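Local coordinates for protein Bm4233, isoform b (Brugia malayi, PDB 6ANY) that is a venom allergen-like protein of the CAP superfamily that probably binds and transports sterols, and is a vaccine candidate for lymphatic filariasis, at residues Leu32-Gly37 and Tyr115-Ser120; Thr38-Gly43 and Leu176-Gly181; Arg61-Cys66 and Gly149-Cys154; Ala85-Glu90 and Asn153-Arg158. All coordinates share one frame; numbering follows the deposited sequence.

Interaction 1: residues Leu32-Gly37 and Tyr115-Ser120; sequences LKNRNG and YKQNPS. With NAG (2-acetamido-2-deoxy-beta-D-glucopyranose), chain B.
A glycosylated beta turn of the CAP domain packs here against the loop leaving helix 110-114, with Asn-34, Arg-35 and Asn-36 facing Tyr-115, Lys-116 and Gln-117. Residues Asn-34 to Gly-37 form a type I turn, and Asn-36 opens the N-glycosylation sequon completed by Gly-37 and Thr-38: its ND2 is covalently bonded to C1 of N-acetylglucosamine. The other branch of the same amide, OD1, accepts the backbone N-H of Gln-117 in a nearly straight bond (N to OD1 3.0 Å, 171° at the hydrogen), with the donor standing well above the carboxamide plane. One side chain thus carries the sugar and ties the turn to the loop. Next to it, Arg-35 N donates to Tyr-115 O at 2.8 Å, whereas the guanidinium leads away.

With CG between the backbone N and the carbonyl carbon (chi1 60°), 3.9 Å from Gln-117 N, Asn-34 brings ND2 to 3.3 Å from Gln-117 CA. This ND2 gives a weak bond to Gln-117 OE1, whose stronger partner is Thr-38 OG1; the two amide planes are almost perpendicular. A water accepts from both Asn-34 ND2 and Asn-118 N, bridging the segments further, and Asn-34 CB sits at the edge of the Tyr-115 ring, 4.0 Å from CD1. Lys-116 NZ forms a salt bridge with Asp-126. Gln-117 CG touches the acetyl methyl C8 of the sugar at 3.8 Å.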
# COMPACT_ATOMS: atom_id res chain seq x y z
N LEU A 32 -14.56 6.09 -4.48
CA LEU A 32 -14.44 4.61 -4.50
C LEU A 32 -15.50 3.90 -3.64
O LEU A 32 -15.73 4.26 -2.51
CB LEU A 32 -13.03 4.13 -4.06
CG LEU A 32 -11.83 4.70 -4.80
CD1 LEU A 32 -10.57 4.24 -4.15
CD2 LEU A 32 -11.90 4.37 -6.28
N LYS A 33 -16.10 2.87 -4.20
CA LYS A 33 -17.18 2.15 -3.60
C LYS A 33 -16.65 1.05 -2.72
O LYS A 33 -15.66 0.41 -3.05
CB LYS A 33 -18.11 1.55 -4.67
CG LYS A 33 -19.07 2.58 -5.29
CD LYS A 33 -19.63 2.19 -6.61
CE LYS A 33 -20.92 2.97 -6.91
NZ LYS A 33 -21.35 2.71 -8.32
N ASN A 34 -17.38 0.76 -1.66
CA ASN A 34 -17.13 -0.40 -0.86
C ASN A 34 -17.97 -1.57 -1.39
O ASN A 34 -18.66 -1.48 -2.44
CB ASN A 34 -17.36 -0.08 0.64
CG ASN A 34 -18.79 0.38 0.96
OD1 ASN A 34 -19.76 -0.01 0.29
ND2 ASN A 34 -18.91 1.27 1.95
N ARG A 35 -17.96 -2.64 -0.65
CA ARG A 35 -18.71 -3.86 -0.99
C ARG A 35 -20.24 -3.71 -1.10
O ARG A 35 -20.92 -4.39 -1.88
CB ARG A 35 -18.40 -4.89 0.10
CG ARG A 35 -18.25 -6.30 -0.33
CD ARG A 35 -19.50 -7.08 -0.12
NE ARG A 35 -19.22 -8.45 -0.48
CZ ARG A 35 -19.08 -9.47 0.35
NH1 ARG A 35 -19.25 -9.34 1.66
NH2 ARG A 35 -18.79 -10.67 -0.17
N ASN A 36 -20.75 -2.75 -0.33
CA ASN A 36 -22.17 -2.43 -0.30
C ASN A 36 -22.57 -1.53 -1.47
O ASN A 36 -23.74 -1.17 -1.58
CB ASN A 36 -22.53 -1.76 1.03
CG ASN A 36 -22.70 -2.76 2.16
OD1 ASN A 36 -21.73 -3.34 2.63
ND2 ASN A 36 -23.93 -2.95 2.60
N GLY A 37 -21.63 -1.16 -2.33
CA GLY A 37 -21.98 -0.29 -3.45
C GLY A 37 -22.07 1.20 -3.03
O GLY A 37 -22.48 2.08 -3.82
N TYR A 115 -14.86 -5.31 1.62
CA TYR A 115 -14.95 -4.27 2.68
C TYR A 115 -16.40 -3.75 2.78
O TYR A 115 -16.87 -3.05 1.94
CB TYR A 115 -13.97 -3.14 2.41
CG TYR A 115 -13.91 -2.12 3.50
CD1 TYR A 115 -14.77 -1.02 3.52
CD2 TYR A 115 -13.02 -2.25 4.49
CE1 TYR A 115 -14.70 -0.08 4.52
CE2 TYR A 115 -12.93 -1.30 5.46
CZ TYR A 115 -13.81 -0.24 5.48
OH TYR A 115 -13.72 0.70 6.46
N LYS A 116 -17.08 -4.16 3.83
CA LYS A 116 -18.46 -3.77 4.00
C LYS A 116 -18.54 -2.31 4.45
O LYS A 116 -17.60 -1.76 5.07
CB LYS A 116 -19.16 -4.67 5.05
CG LYS A 116 -18.83 -4.24 6.48
CD LYS A 116 -19.38 -5.20 7.55
CE LYS A 116 -18.84 -4.78 8.90
NZ LYS A 116 -19.22 -5.68 9.98
N GLN A 117 -19.66 -1.69 4.14
CA GLN A 117 -19.95 -0.33 4.61
C GLN A 117 -19.57 -0.15 6.08
O GLN A 117 -20.10 -0.87 6.94
CB GLN A 117 -21.44 -0.04 4.41
CG GLN A 117 -21.93 1.21 5.13
CD GLN A 117 -22.19 2.31 4.17
OE1 GLN A 117 -21.26 3.01 3.77
NE2 GLN A 117 -23.46 2.43 3.74
N ASN A 118 -18.64 0.81 6.34
CA ASN A 118 -18.06 1.07 7.65
C ASN A 118 -17.95 2.62 7.88
O ASN A 118 -16.87 3.16 7.84
CB ASN A 118 -16.67 0.41 7.80
CG ASN A 118 -16.12 0.51 9.23
OD1 ASN A 118 -16.91 0.46 10.16
ND2 ASN A 118 -14.78 0.70 9.41
N PRO A 119 -19.07 3.32 8.10
CA PRO A 119 -19.14 4.77 8.08
C PRO A 119 -18.18 5.49 9.04
O PRO A 119 -17.56 6.50 8.64
CB PRO A 119 -20.60 5.07 8.38
CG PRO A 119 -21.21 3.80 8.85
CD PRO A 119 -20.41 2.73 8.19
N SER A 120 -18.01 4.95 10.25
CA SER A 120 -17.04 5.48 11.20
C SER A 120 -15.59 5.44 10.71
O SER A 120 -14.78 6.21 11.21
CB SER A 120 -17.06 4.71 12.53
OG SER A 120 -16.59 3.39 12.34
C1 NAG B . -24.39 -3.82 3.76
C2 NAG B . -25.48 -3.22 4.64
C3 NAG B . -25.88 -4.18 5.75
C4 NAG B . -26.17 -5.57 5.20
C5 NAG B . -25.04 -6.03 4.28
C6 NAG B . -25.36 -7.39 3.66
C7 NAG B . -25.83 -0.90 5.28
C8 NAG B . -25.38 0.19 6.20
N2 NAG B . -25.03 -1.96 5.21
O3 NAG B . -27.05 -3.69 6.42
O4 NAG B . -26.31 -6.50 6.28
O5 NAG B . -24.84 -5.07 3.24
O6 NAG B . -26.29 -7.21 2.58
O7 NAG B . -26.86 -0.82 4.63
O HOH W 1 -17.68 2.73 4.37

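Interaction 2: residues Thr38-Gly43 and Leu176-Gly181; sequences TYMPRG and LIYELG. With NAG (2-acetamido-2-deoxy-beta-D-glucopyranose), chain C.
Pro-41 and Tyr-178 make the tight half of this contact, beside the short two-stranded antiparallel sheet of strands 43-44 and 179-180 in the CAP protein. The phenol of Tyr-178 reaches across with its tip, and OH donates to Pro-41 O at 2.7 Å, in the carbonyl plane and on a lone pair. Its ring edge follows the backbone of the other segment: CE2 comes to 3.4 Å from the same oxygen, and CD2 to 3.7 Å from Gly-43 CA, an approach that the absence of a side chain at Gly-43 permits. Gly-43 also forms a non-hydrogen-bonded antiparallel pair with Leu-180, accompanied by a CA-H...O contact from Gly-43 CA to Glu-179 O. Met-40 bends round at chi2 and chi3, which places its CE at the edge of the Tyr-178 ring, and Leu-27 of helix 10-28 packs on both side chains. Met-40, Tyr-178 and Gly-43 are buried.

The other side, made by Arg-42, Leu-180 and Gly-181, is looser and more open to solvent. Gly-181 N donates to Arg-42 O at 3.2 Å, from well above the carbonyl plane. Arg-42 runs outward, its CB touching Gly-181 O while its guanidinium forms a salt bridge with Glu-182. Even on this more exposed side one pair is close: Leu-180 CD2 presses against the Pro-41 ring at CB, 3.5 Å away.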
# COMPACT_ATOMS: atom_id res chain seq x y z
N THR A 38 -21.63 1.51 -1.82
CA THR A 38 -21.69 2.91 -1.34
C THR A 38 -20.28 3.52 -1.29
O THR A 38 -19.29 2.85 -0.94
CB THR A 38 -22.50 3.07 -0.01
OG1 THR A 38 -21.64 3.25 1.12
CG2 THR A 38 -23.44 1.87 0.24
N TYR A 39 -20.17 4.80 -1.68
CA TYR A 39 -18.88 5.49 -1.69
C TYR A 39 -18.23 5.56 -0.32
O TYR A 39 -18.87 5.76 0.65
CB TYR A 39 -19.00 6.89 -2.26
CG TYR A 39 -19.23 6.87 -3.76
CD1 TYR A 39 -18.25 6.39 -4.62
CD2 TYR A 39 -20.43 7.33 -4.32
CE1 TYR A 39 -18.44 6.32 -5.97
CE2 TYR A 39 -20.63 7.30 -5.68
CZ TYR A 39 -19.62 6.78 -6.50
OH TYR A 39 -19.77 6.75 -7.83
N MET A 40 -16.92 5.39 -0.28
CA MET A 40 -16.18 5.55 0.93
C MET A 40 -16.16 7.00 1.31
O MET A 40 -16.30 7.84 0.45
CB MET A 40 -14.77 5.00 0.74
CG MET A 40 -14.77 3.47 0.66
SD MET A 40 -14.96 2.66 2.29
CE MET A 40 -13.38 2.86 3.08
N PRO A 41 -16.01 7.30 2.60
CA PRO A 41 -16.18 8.69 3.05
C PRO A 41 -15.00 9.52 2.66
O PRO A 41 -13.90 9.01 2.60
CB PRO A 41 -16.25 8.55 4.59
CG PRO A 41 -15.72 7.19 4.91
CD PRO A 41 -16.05 6.35 3.73
N ARG A 42 -15.22 10.80 2.43
CA ARG A 42 -14.15 11.75 2.19
C ARG A 42 -13.22 11.85 3.38
O ARG A 42 -13.67 11.72 4.51
CB ARG A 42 -14.67 13.13 1.78
CG ARG A 42 -15.22 13.15 0.36
CD ARG A 42 -15.99 14.44 0.02
NE ARG A 42 -15.12 15.56 -0.30
CZ ARG A 42 -14.61 15.83 -1.50
NH1 ARG A 42 -14.88 15.04 -2.52
NH2 ARG A 42 -13.85 16.90 -1.68
N GLY A 43 -11.93 11.99 3.10
CA GLY A 43 -10.88 11.96 4.08
C GLY A 43 -9.95 13.15 4.08
O GLY A 43 -9.83 13.85 3.06
N LEU A 176 -8.86 4.59 13.48
CA LEU A 176 -9.48 4.83 12.17
C LEU A 176 -8.46 4.53 11.07
O LEU A 176 -7.29 4.84 11.24
CB LEU A 176 -9.94 6.30 12.03
CG LEU A 176 -10.92 6.81 13.12
CD1 LEU A 176 -11.22 8.28 12.83
CD2 LEU A 176 -12.21 5.98 13.23
N ILE A 177 -8.93 4.08 9.94
CA ILE A 177 -8.07 3.79 8.79
C ILE A 177 -7.50 5.12 8.26
O ILE A 177 -6.28 5.26 8.01
CB ILE A 177 -8.87 3.07 7.71
CG1 ILE A 177 -9.35 1.70 8.27
CG2 ILE A 177 -8.01 2.90 6.42
CD1 ILE A 177 -10.56 1.17 7.57
N TYR A 178 -8.39 6.09 8.12
CA TYR A 178 -8.01 7.46 7.83
C TYR A 178 -9.02 8.43 8.45
O TYR A 178 -10.10 8.04 8.77
CB TYR A 178 -7.88 7.70 6.32
CG TYR A 178 -9.11 7.47 5.48
CD1 TYR A 178 -9.39 6.22 4.96
CD2 TYR A 178 -9.97 8.53 5.12
CE1 TYR A 178 -10.49 5.98 4.18
CE2 TYR A 178 -11.12 8.31 4.34
CZ TYR A 178 -11.39 7.02 3.87
OH TYR A 178 -12.51 6.76 3.07
N GLU A 179 -8.63 9.68 8.64
CA GLU A 179 -9.50 10.69 9.30
C GLU A 179 -10.60 11.17 8.34
O GLU A 179 -10.32 11.45 7.18
CB GLU A 179 -8.74 11.91 9.82
CG GLU A 179 -7.63 11.61 10.77
CD GLU A 179 -6.82 12.87 11.13
OE1 GLU A 179 -7.45 13.99 11.03
OE2 GLU A 179 -5.60 12.69 11.50
N LEU A 180 -11.83 11.25 8.84
CA LEU A 180 -12.96 11.82 8.11
C LEU A 180 -12.85 13.32 7.99
O LEU A 180 -12.65 14.02 8.98
CB LEU A 180 -14.27 11.50 8.79
CG LEU A 180 -14.60 9.98 8.90
CD1 LEU A 180 -15.96 9.82 9.51
CD2 LEU A 180 -14.61 9.33 7.54
N GLY A 181 -12.88 13.81 6.77
CA GLY A 181 -12.76 15.24 6.53
C GLY A 181 -12.71 15.53 5.06
O GLY A 181 -13.07 14.72 4.21
C1 NAG C . -13.71 2.17 17.52
C2 NAG C . -13.26 3.37 18.32
C3 NAG C . -13.00 2.94 19.76
C4 NAG C . -14.18 2.14 20.32
C5 NAG C . -14.57 1.02 19.35
C6 NAG C . -15.80 0.22 19.78
C7 NAG C . -12.08 5.20 17.22
C8 NAG C . -10.75 5.73 16.78
N2 NAG C . -12.09 3.95 17.68
O3 NAG C . -12.79 4.10 20.58
O4 NAG C . -13.82 1.59 21.60
O5 NAG C . -14.86 1.58 18.07
O6 NAG C . -16.83 1.12 20.18
O7 NAG C . -13.09 5.88 17.16

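Interaction 3: residues Arg61-Cys66 and Gly149-Cys154; sequences RWANQC and GIATNC
Asn-64 O accepts a short hydrogen bond of 2.6 Å from a water molecule, and the same water accepts from Asn-153 ND2, bridging the segment of helix 53-63 to that of strand 145-153 in the central sheet of the CAP domain. No direct hydrogen bond joins the two segments. What holds them is a disulfide and a small patch of close packing where the helix lies against the sheet.

Ala-63 of helix 53-63 directs its CB at the strand and rests it 3.7 Å from Gly-149 O. In return Ala-151 CB approaches the carbonyl oxygen of Ala-63 to 3.2 Å, and the two methyls stand 4.3 Å apart. With such small residues facing each other, helix and strand can lie close, the CA atoms of Ala-63 and Ala-151 being 5.6 Å apart. Ile-163 of the neighbouring strand 159-167 also packs on Ala-63, whereas Ile-150 turns to the other side of the sheet.

A type I turn runs from Ala-63 to Cys-66, closed by Cys-66 N to Ala-63 O. Cys-66 adopts positive phi (57°) as the first residue outside helical geometry, and its CB points at the strand. Both cysteines have SG anti to the carbonyl carbon, and their sulfurs join, with Ile-161 packed on Cys-154. The bridge between Cys-66 SG and Cys-154 SG is 2.0 Å long, with a torsion of -75° about the S-S bond.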
# COMPACT_ATOMS: atom_id res chain seq x y z
N ARG A 61 14.75 -8.49 0.78
CA ARG A 61 15.36 -9.63 1.46
C ARG A 61 14.36 -10.76 1.60
O ARG A 61 14.74 -11.92 1.43
CB ARG A 61 16.01 -9.32 2.81
CG ARG A 61 17.36 -8.61 2.66
CD ARG A 61 18.04 -8.36 4.01
NE ARG A 61 17.33 -7.33 4.80
CZ ARG A 61 17.63 -6.02 4.85
NH1 ARG A 61 18.63 -5.48 4.16
NH2 ARG A 61 16.90 -5.22 5.61
N TRP A 62 13.09 -10.40 1.89
CA TRP A 62 12.07 -11.37 2.03
C TRP A 62 11.61 -11.98 0.73
O TRP A 62 11.52 -13.18 0.65
CB TRP A 62 10.90 -10.87 2.89
CG TRP A 62 9.90 -11.91 3.09
CD1 TRP A 62 8.64 -11.94 2.60
CD2 TRP A 62 10.10 -13.16 3.76
NE1 TRP A 62 8.03 -13.11 2.97
CE2 TRP A 62 8.89 -13.86 3.71
CE3 TRP A 62 11.18 -13.70 4.49
CZ2 TRP A 62 8.70 -15.08 4.32
CZ3 TRP A 62 11.01 -14.95 5.08
CH2 TRP A 62 9.77 -15.62 4.99
N ALA A 63 11.47 -11.16 -0.31
CA ALA A 63 11.12 -11.62 -1.63
C ALA A 63 12.06 -12.65 -2.21
O ALA A 63 11.64 -13.59 -2.87
CB ALA A 63 11.03 -10.41 -2.58
N ASN A 64 13.36 -12.46 -1.99
CA ASN A 64 14.41 -13.41 -2.36
C ASN A 64 14.18 -14.82 -1.85
O ASN A 64 14.66 -15.72 -2.46
CB ASN A 64 15.78 -12.90 -1.80
CG ASN A 64 16.30 -11.66 -2.54
OD1 ASN A 64 15.73 -11.28 -3.58
ND2 ASN A 64 17.31 -11.01 -2.02
N GLN A 65 13.44 -15.00 -0.75
CA GLN A 65 13.13 -16.33 -0.22
C GLN A 65 12.16 -17.13 -1.07
O GLN A 65 12.15 -18.34 -0.93
CB GLN A 65 12.57 -16.27 1.19
CG GLN A 65 13.44 -15.62 2.21
CD GLN A 65 14.82 -16.16 2.23
OE1 GLN A 65 15.05 -17.36 2.40
NE2 GLN A 65 15.78 -15.26 2.04
N CYS A 66 11.38 -16.45 -1.95
CA CYS A 66 10.37 -17.07 -2.78
C CYS A 66 9.34 -17.85 -1.94
O CYS A 66 8.95 -18.97 -2.24
CB CYS A 66 11.01 -17.96 -3.83
SG CYS A 66 11.90 -17.03 -5.08
N GLY A 149 9.85 -5.18 -2.79
CA GLY A 149 10.88 -6.09 -3.33
C GLY A 149 10.20 -7.11 -4.22
O GLY A 149 9.09 -7.51 -3.94
N ILE A 150 10.89 -7.52 -5.26
CA ILE A 150 10.31 -8.41 -6.25
C ILE A 150 11.25 -9.55 -6.61
O ILE A 150 12.49 -9.37 -6.81
CB ILE A 150 10.00 -7.59 -7.52
CG1 ILE A 150 8.85 -6.61 -7.22
CG2 ILE A 150 9.57 -8.51 -8.66
CD1 ILE A 150 8.71 -5.50 -8.28
N ALA A 151 10.66 -10.72 -6.77
CA ALA A 151 11.41 -11.93 -7.17
C ALA A 151 10.69 -12.58 -8.31
O ALA A 151 9.53 -12.87 -8.18
CB ALA A 151 11.52 -12.90 -6.02
N THR A 152 11.37 -12.84 -9.41
CA THR A 152 10.81 -13.58 -10.54
C THR A 152 11.54 -14.83 -10.92
O THR A 152 11.28 -15.41 -11.98
CB THR A 152 10.74 -12.67 -11.78
OG1 THR A 152 12.00 -11.99 -11.98
CG2 THR A 152 9.66 -11.66 -11.59
N ASN A 153 12.46 -15.25 -10.07
CA ASN A 153 13.22 -16.49 -10.27
C ASN A 153 12.59 -17.67 -9.58
O ASN A 153 13.02 -18.81 -9.80
CB ASN A 153 14.64 -16.40 -9.76
CG ASN A 153 14.67 -16.10 -8.30
OD1 ASN A 153 14.26 -15.01 -7.92
ND2 ASN A 153 15.14 -17.02 -7.48
N CYS A 154 11.55 -17.42 -8.77
CA CYS A 154 10.86 -18.45 -7.98
C CYS A 154 10.30 -19.54 -8.88
O CYS A 154 9.86 -19.26 -10.01
CB CYS A 154 9.78 -17.77 -7.19
SG CYS A 154 10.36 -16.31 -6.20
O HOH W 2 15.65 -16.06 -4.88

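Interaction 4: residues Ala85-Glu90 and Asn153-Arg158; sequences AYWSSE and NCDGGR
Two hydrogen bonds link Ser-88 and Ser-89 to Arg-158 in this surface contact. Ser-88 N donates to Arg-158 O at 2.8 Å, almost collinear with the carbonyl bond (C=O...N 175°). The side chain of Arg-158 returns a second, weak bond: NE reaches Ser-89 O at 3.4 Å, the oxygen lying in the guanidinium plane at its edge. CG of Arg-158 is anti to the carbonyl carbon (chi1 -74°) and the chain is extended from there to NE, so the arginine runs alongside the backbone of Ser-88 to Glu-90. It supplies most of the buried area on its segment.

Softer contacts fill in around these bonds. Arg-158 CA makes a CA-H...O contact of 3.5 Å with Glu-90 O, and CG touches the same oxygen. Asp-155 OD2 lies at the edge of the Trp-87 indole, 4.4 Å from CD1, though its hydrogen bond goes to Thr-159 OG1. Trp-87 itself meets Phe-68 edge to face.

Local turns shape both partners. Ser-88 OG accepts from Glu-90 N at 3.1 Å, an ST turn at the end of strand 80-87. In the other segment, Asp-155, Gly-156 and Gly-157 all have positive phi, a left-handed turn closed by Arg-158 N to Cys-154 O. This turn links strands 145-153 and 159-167 into an antiparallel hairpin of the central sheet of the CAP fold.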
# COMPACT_ATOMS: atom_id res chain seq x y z
N ALA A 85 1.55 -12.83 -4.91
CA ALA A 85 2.17 -13.79 -5.84
C ALA A 85 1.32 -14.04 -7.09
O ALA A 85 0.10 -13.88 -7.10
CB ALA A 85 2.47 -15.10 -5.18
N TYR A 86 2.01 -14.38 -8.15
CA TYR A 86 1.39 -14.82 -9.34
C TYR A 86 2.07 -16.07 -9.76
O TYR A 86 3.30 -16.06 -9.92
CB TYR A 86 1.57 -13.80 -10.48
CG TYR A 86 0.70 -14.10 -11.64
CD1 TYR A 86 -0.64 -13.66 -11.68
CD2 TYR A 86 1.18 -14.83 -12.70
CE1 TYR A 86 -1.45 -13.92 -12.77
CE2 TYR A 86 0.36 -15.11 -13.82
CZ TYR A 86 -0.95 -14.66 -13.84
OH TYR A 86 -1.75 -14.90 -14.94
N TRP A 87 1.28 -17.11 -9.99
CA TRP A 87 1.81 -18.42 -10.32
C TRP A 87 1.48 -18.77 -11.72
O TRP A 87 0.31 -18.88 -12.06
CB TRP A 87 1.25 -19.49 -9.39
CG TRP A 87 1.62 -19.36 -8.02
CD1 TRP A 87 2.70 -19.91 -7.42
CD2 TRP A 87 0.87 -18.73 -7.00
NE1 TRP A 87 2.71 -19.62 -6.06
CE2 TRP A 87 1.58 -18.89 -5.79
CE3 TRP A 87 -0.32 -17.99 -6.98
CZ2 TRP A 87 1.13 -18.38 -4.60
CZ3 TRP A 87 -0.75 -17.47 -5.77
CH2 TRP A 87 -0.02 -17.67 -4.61
N SER A 88 2.51 -18.94 -12.55
CA SER A 88 2.33 -19.28 -13.96
C SER A 88 2.88 -20.69 -14.28
O SER A 88 3.56 -21.30 -13.46
CB SER A 88 2.97 -18.18 -14.81
OG SER A 88 2.82 -18.41 -16.21
N SER A 89 2.50 -21.21 -15.44
CA SER A 89 3.10 -22.42 -16.04
C SER A 89 4.17 -22.07 -17.09
O SER A 89 4.80 -22.95 -17.60
CB SER A 89 1.98 -23.31 -16.68
OG SER A 89 1.30 -22.60 -17.70
N GLU A 90 4.42 -20.79 -17.32
CA GLU A 90 5.48 -20.26 -18.16
C GLU A 90 6.29 -19.17 -17.38
O GLU A 90 5.94 -18.77 -16.26
CB GLU A 90 4.85 -19.54 -19.36
CG GLU A 90 4.05 -20.41 -20.30
CD GLU A 90 3.27 -19.60 -21.32
OE1 GLU A 90 3.61 -18.38 -21.53
OE2 GLU A 90 2.32 -20.20 -21.92
N ASN A 153 12.46 -15.25 -10.07
CA ASN A 153 13.22 -16.49 -10.27
C ASN A 153 12.59 -17.67 -9.58
O ASN A 153 13.02 -18.81 -9.80
CB ASN A 153 14.64 -16.40 -9.76
CG ASN A 153 14.67 -16.10 -8.30
OD1 ASN A 153 14.26 -15.01 -7.92
ND2 ASN A 153 15.14 -17.02 -7.48
N CYS A 154 11.55 -17.42 -8.77
CA CYS A 154 10.86 -18.45 -7.98
C CYS A 154 10.30 -19.54 -8.88
O CYS A 154 9.86 -19.26 -10.01
CB CYS A 154 9.78 -17.77 -7.19
SG CYS A 154 10.36 -16.31 -6.20
N ASP A 155 10.38 -20.79 -8.41
CA ASP A 155 9.89 -21.96 -9.18
C ASP A 155 10.37 -22.03 -10.60
O ASP A 155 9.58 -22.02 -11.56
CB ASP A 155 8.34 -21.94 -9.19
CG ASP A 155 7.76 -22.18 -7.82
OD1 ASP A 155 8.39 -22.92 -7.08
OD2 ASP A 155 6.72 -21.60 -7.46
N GLY A 156 11.66 -22.03 -10.76
CA GLY A 156 12.25 -22.02 -12.07
C GLY A 156 11.90 -20.86 -12.97
O GLY A 156 11.81 -21.06 -14.19
N GLY A 157 11.68 -19.66 -12.39
CA GLY A 157 11.20 -18.50 -13.14
C GLY A 157 9.71 -18.47 -13.48
O GLY A 157 9.29 -17.70 -14.34
N ARG A 158 8.91 -19.29 -12.80
CA ARG A 158 7.50 -19.43 -13.17
C ARG A 158 6.56 -18.84 -12.14
O ARG A 158 5.34 -18.85 -12.34
CB ARG A 158 7.15 -20.90 -13.43
CG ARG A 158 7.69 -21.40 -14.75
CD ARG A 158 7.64 -22.92 -14.80
NE ARG A 158 7.83 -23.43 -16.17
CZ ARG A 158 8.99 -23.87 -16.70
NH1 ARG A 158 10.15 -23.89 -16.03
NH2 ARG A 158 8.97 -24.33 -17.95

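The four contacts form two well-separated pairs, interaction 2 lying across the chain's centre from interactions 3 and 4, and interaction 1 from interaction 3. Interactions 1 and 2 have centres 10 Å apart and follow directly on each other in the chain at Gly-37 and Thr-38; they also touch where Leu-32 O meets Met-40 N and where Tyr-115 OH packs on Ile-177 CD1. Interactions 3 and 4, 11 Å apart, share Asn-153 and Cys-154 and both reach the central sheet. Some 34 to 38 Å separates the centres of one pair from those of the other. Along the chain, interaction 2 encloses interactions 3 and 4, whereas interaction 1 alternates with both. The first pair lies beside the glycans, and the second holds the disulfide Cys-66 to Cys-154.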